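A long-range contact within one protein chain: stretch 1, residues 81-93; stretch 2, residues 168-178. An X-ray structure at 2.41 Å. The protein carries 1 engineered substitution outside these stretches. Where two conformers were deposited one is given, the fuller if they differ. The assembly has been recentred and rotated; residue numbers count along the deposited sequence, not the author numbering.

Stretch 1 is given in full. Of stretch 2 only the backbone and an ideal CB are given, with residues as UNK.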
# COMPACT_ATOMS: atom_id res chain seq x y z
N ASN A 81 11.23 -7.26 -21.80
CA ASN A 81 9.92 -6.74 -21.42
C ASN A 81 9.48 -5.66 -22.44
O ASN A 81 8.34 -5.63 -22.81
CB ASN A 81 9.86 -6.26 -19.97
CG ASN A 81 9.93 -7.42 -18.93
OD1 ASN A 81 9.49 -8.52 -19.19
ND2 ASN A 81 10.48 -7.15 -17.77
N LEU A 82 10.40 -4.86 -22.95
CA LEU A 82 10.07 -3.92 -24.00
C LEU A 82 9.79 -4.71 -25.31
O LEU A 82 8.83 -4.39 -26.07
CB LEU A 82 11.24 -2.93 -24.18
CG LEU A 82 11.11 -1.62 -24.97
CD1 LEU A 82 12.39 -1.25 -25.75
CD2 LEU A 82 9.95 -1.65 -25.92
N VAL A 83 10.58 -5.75 -25.57
CA VAL A 83 10.37 -6.56 -26.80
C VAL A 83 8.99 -7.12 -26.80
O VAL A 83 8.37 -7.14 -27.84
CB VAL A 83 11.31 -7.76 -26.94
CG1 VAL A 83 10.69 -8.83 -27.85
CG2 VAL A 83 12.61 -7.28 -27.53
N ALA A 84 8.50 -7.53 -25.63
CA ALA A 84 7.15 -8.09 -25.54
C ALA A 84 6.11 -6.99 -25.84
O ALA A 84 5.26 -7.17 -26.69
CB ALA A 84 6.90 -8.75 -24.18
N ALA A 85 6.21 -5.83 -25.21
CA ALA A 85 5.30 -4.72 -25.53
C ALA A 85 5.31 -4.44 -27.04
O ALA A 85 4.26 -4.25 -27.68
CB ALA A 85 5.77 -3.48 -24.76
N ALA A 86 6.51 -4.40 -27.62
CA ALA A 86 6.63 -4.13 -29.00
C ALA A 86 5.83 -5.10 -29.80
O ALA A 86 5.21 -4.70 -30.77
CB ALA A 86 8.08 -4.11 -29.45
N LYS A 87 5.83 -6.37 -29.41
CA LYS A 87 5.28 -7.41 -30.30
C LYS A 87 3.77 -7.35 -30.22
O LYS A 87 3.04 -7.57 -31.23
CB LYS A 87 5.79 -8.79 -29.91
CG LYS A 87 7.18 -9.05 -30.44
CD LYS A 87 7.62 -10.48 -30.16
CE LYS A 87 8.99 -10.67 -30.76
NZ LYS A 87 9.34 -12.10 -30.77
N SER A 88 3.32 -7.01 -29.03
CA SER A 88 1.89 -6.86 -28.76
C SER A 88 1.35 -5.71 -29.63
O SER A 88 0.34 -5.90 -30.29
CB SER A 88 1.65 -6.62 -27.27
OG SER A 88 0.27 -6.57 -27.00
N LEU A 89 2.07 -4.59 -29.68
CA LEU A 89 1.66 -3.44 -30.51
C LEU A 89 1.63 -3.71 -31.99
O LEU A 89 0.64 -3.36 -32.64
CB LEU A 89 2.49 -2.18 -30.24
CG LEU A 89 1.82 -1.02 -29.48
CD1 LEU A 89 0.63 -1.45 -28.64
CD2 LEU A 89 2.79 -0.17 -28.68
N ILE A 90 2.68 -4.33 -32.52
CA ILE A 90 2.65 -4.66 -33.96
C ILE A 90 1.63 -5.75 -34.32
O ILE A 90 1.17 -5.80 -35.46
CB ILE A 90 4.05 -4.88 -34.64
CG1 ILE A 90 4.73 -6.17 -34.22
CG2 ILE A 90 4.99 -3.70 -34.37
CD1 ILE A 90 6.23 -5.96 -33.97
N ASP A 91 1.26 -6.58 -33.35
CA ASP A 91 0.21 -7.61 -33.56
C ASP A 91 -1.18 -7.00 -33.61
O ASP A 91 -2.00 -7.39 -34.43
CB ASP A 91 0.25 -8.72 -32.49
CG ASP A 91 1.22 -9.87 -32.83
OD1 ASP A 91 2.07 -9.74 -33.75
OD2 ASP A 91 1.14 -10.91 -32.14
N LYS A 92 -1.45 -6.02 -32.76
CA LYS A 92 -2.77 -5.45 -32.78
C LYS A 92 -2.89 -4.25 -33.73
O LYS A 92 -3.96 -3.65 -33.80
CB LYS A 92 -3.28 -5.15 -31.36
CG LYS A 92 -2.91 -3.79 -30.81
CD LYS A 92 -3.56 -3.55 -29.45
CE LYS A 92 -3.15 -4.64 -28.47
NZ LYS A 92 -3.34 -4.12 -27.09
N ASP A 93 -1.83 -3.93 -34.48
CA ASP A 93 -1.84 -2.72 -35.34
C ASP A 93 -2.45 -2.95 -36.73
O ASP A 93 -2.65 -4.10 -37.13
CB ASP A 93 -0.49 -1.95 -35.34
CG ASP A 93 0.53 -2.44 -36.39
OD1 ASP A 93 0.17 -3.08 -37.40
OD2 ASP A 93 1.73 -2.15 -36.19
N UNK A 168 6.07 6.56 -26.08
CA UNK A 168 4.88 6.62 -25.18
C UNK A 168 3.90 5.48 -25.36
O UNK A 168 3.29 5.02 -24.42
CB UNK A 168 4.13 7.93 -25.40
N UNK A 169 3.75 5.02 -26.58
CA UNK A 169 2.83 3.95 -26.86
C UNK A 169 3.36 2.61 -26.31
O UNK A 169 2.65 1.86 -25.65
CB UNK A 169 2.58 3.86 -28.37
N UNK A 170 4.63 2.33 -26.58
CA UNK A 170 5.31 1.12 -26.12
C UNK A 170 5.20 0.97 -24.61
O UNK A 170 4.84 -0.08 -24.09
CB UNK A 170 6.78 1.14 -26.54
N UNK A 171 5.50 2.07 -23.94
CA UNK A 171 5.40 2.21 -22.49
C UNK A 171 4.00 1.87 -22.01
O UNK A 171 3.79 0.91 -21.24
CB UNK A 171 5.77 3.63 -22.06
N UNK A 172 3.02 2.62 -22.53
CA UNK A 172 1.61 2.35 -22.27
C UNK A 172 1.27 0.89 -22.51
O UNK A 172 0.61 0.29 -21.69
CB UNK A 172 0.73 3.24 -23.15
N UNK A 173 1.71 0.31 -23.61
CA UNK A 173 1.39 -1.12 -23.79
C UNK A 173 2.10 -2.07 -22.79
O UNK A 173 1.58 -3.11 -22.44
CB UNK A 173 1.76 -1.53 -25.22
N UNK A 174 3.31 -1.73 -22.38
CA UNK A 174 4.02 -2.60 -21.46
C UNK A 174 3.20 -2.63 -20.17
O UNK A 174 2.97 -3.71 -19.60
CB UNK A 174 5.45 -2.12 -21.22
N UNK A 175 2.78 -1.43 -19.72
CA UNK A 175 1.94 -1.33 -18.55
C UNK A 175 0.67 -2.13 -18.72
O UNK A 175 0.29 -2.86 -17.79
CB UNK A 175 1.61 0.13 -18.25
N UNK A 176 0.04 -2.07 -19.90
CA UNK A 176 -1.23 -2.79 -20.04
C UNK A 176 -1.09 -4.27 -19.95
O UNK A 176 -2.00 -4.95 -19.47
CB UNK A 176 -1.89 -2.44 -21.37
N UNK A 177 0.00 -4.82 -20.44
CA UNK A 177 0.04 -6.27 -20.46
C UNK A 177 0.53 -6.80 -19.11
O UNK A 177 0.14 -7.87 -18.68
CB UNK A 177 0.94 -6.77 -21.59
N UNK A 178 1.32 -6.00 -18.41
CA UNK A 178 1.74 -6.39 -17.08
C UNK A 178 0.49 -6.40 -16.17
O UNK A 178 0.35 -7.28 -15.32
CB UNK A 178 2.82 -5.44 -16.55

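Stretch 2 is helical and so is most of stretch 1, and the helix axes cross nearly at right angles (99°) with a closest approach of 8.5 Å, so stretch 2 meets stretch 1 over a compact patch. At position 168 the ideal CB has nothing of stretch 1 within 5.5 Å, and almost any helix-compatible residue would serve; it is Lys-168, which makes no contact here.

Position 169 points sideways, its ideal CB 4.0 Å from Leu-89 CD2. A small or apolar side chain fits beside that methyl group. The residue is Ala-169, which packs against it.

From position 170 the CA-to-CB bond also runs sideways, but the ideal CB is 4.3 Å from Leu-82 CD2 and 4.7 Å from Leu-89 CD2, at the mouth of a hollow lined by these leucines, Ala-85 and Ala-86. The lining is apolar, so leucine, methionine or isoleucine would be reasonable. Leu-170, with chi1 m and chi2 t, enters as a knob: its CD2 comes within 3.6 Å of Ala-86 CA and 3.8 Å of Leu-89 CD2.

Position 171 points away, and 172 finds nothing of stretch 1 near its ideal CB; polar residues suit both. Asp-171 and Lys-172 make no contact.

Position 173 points toward stretch 1, with its ideal CB 3.6 Å from Leu-89 CD1. Beyond lie the hydroxyl of Ser-88 and the ammonium of Lys-92, which favour an acceptor, preferably acidic, on an arm long enough to pass the leucine; glutamate fits best, with glutamine a neutral alternative. Glu-173 packs its CG 3.5 Å from Leu-89 CD1, and its OE2 accepts hydrogen bonds from Ser-88 OG and Lys-92 NZ, each at 2.8 Å, the latter within a salt bridge. One carboxylate oxygen thus joins two residues a helical turn apart.

At position 174 the helices are at their tightest: its CA is 4.8 Å from Ala-85 CA, and an ideal CB would sit 3.8 Å from Ala-85 CB. Glycine or alanine is expected. At Gly-174, CA lies 3.8 Å from Ala-85 CB.

Position 175 is out of reach and tolerant; His-175 makes no contact. Position 176 points toward stretch 1 without reaching it; a polar residue is plausible, and Asn-176 stays clear.

Position 177 also points toward stretch 1, its ideal CB 5.4 Å from Ser-88 OG, with the methyl group of Ala-84 farther off; a mid-sized apolar chain could cover the edge. Ile-177 places CD1 4.4 Å from Ala-84 CB. Position 178 leaves room for a long chain; Arg-178 extends nearer stretch 1, while its NE is hydrogen-bonded elsewhere in the structure.

Stretch 2 (168-178) KALDKEGHNIR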
# COMPACT_ATOMS: atom_id res chain seq x y z
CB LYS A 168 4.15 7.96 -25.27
CG LYS A 168 4.64 8.97 -24.23
CD LYS A 168 3.52 9.88 -23.71
CE LYS A 168 3.50 11.22 -24.43
NZ LYS A 168 4.87 11.80 -24.60
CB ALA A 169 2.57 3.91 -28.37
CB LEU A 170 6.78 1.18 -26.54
CG LEU A 170 6.89 0.84 -28.03
CD1 LEU A 170 8.26 1.17 -28.57
CD2 LEU A 170 6.58 -0.63 -28.23
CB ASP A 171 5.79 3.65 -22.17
CG ASP A 171 5.66 3.99 -20.71
OD1 ASP A 171 6.29 3.31 -19.85
OD2 ASP A 171 4.92 4.97 -20.43
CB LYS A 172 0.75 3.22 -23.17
CG LYS A 172 -0.56 3.69 -22.56
CD LYS A 172 -0.98 5.03 -23.18
CE LYS A 172 -0.19 6.20 -22.58
NZ LYS A 172 0.05 7.30 -23.55
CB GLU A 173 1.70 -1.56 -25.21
CG GLU A 173 1.24 -2.96 -25.53
CD GLU A 173 -0.29 -3.09 -25.58
OE1 GLU A 173 -1.02 -2.09 -25.31
OE2 GLU A 173 -0.77 -4.20 -25.90
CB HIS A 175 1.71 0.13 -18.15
CG HIS A 175 2.92 0.78 -17.50
ND1 HIS A 175 3.32 0.49 -16.24
CD2 HIS A 175 3.84 1.73 -17.98
CE1 HIS A 175 4.42 1.22 -15.92
NE2 HIS A 175 4.73 1.97 -16.98
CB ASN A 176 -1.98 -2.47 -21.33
CG ASN A 176 -2.45 -1.02 -21.40
OD1 ASN A 176 -2.91 -0.59 -22.47
ND2 ASN A 176 -2.32 -0.26 -20.30
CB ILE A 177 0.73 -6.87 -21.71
CG1 ILE A 177 2.15 -7.35 -21.41
CG2 ILE A 177 0.68 -5.90 -22.90
CD1 ILE A 177 2.90 -7.78 -22.68
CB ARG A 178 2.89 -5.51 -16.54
CG ARG A 178 4.24 -5.73 -17.23
CD ARG A 178 5.39 -4.95 -16.60
NE ARG A 178 5.27 -3.51 -16.82
CZ ARG A 178 5.75 -2.88 -17.90
NH1 ARG A 178 6.37 -3.58 -18.85
NH2 ARG A 178 5.60 -1.58 -18.04
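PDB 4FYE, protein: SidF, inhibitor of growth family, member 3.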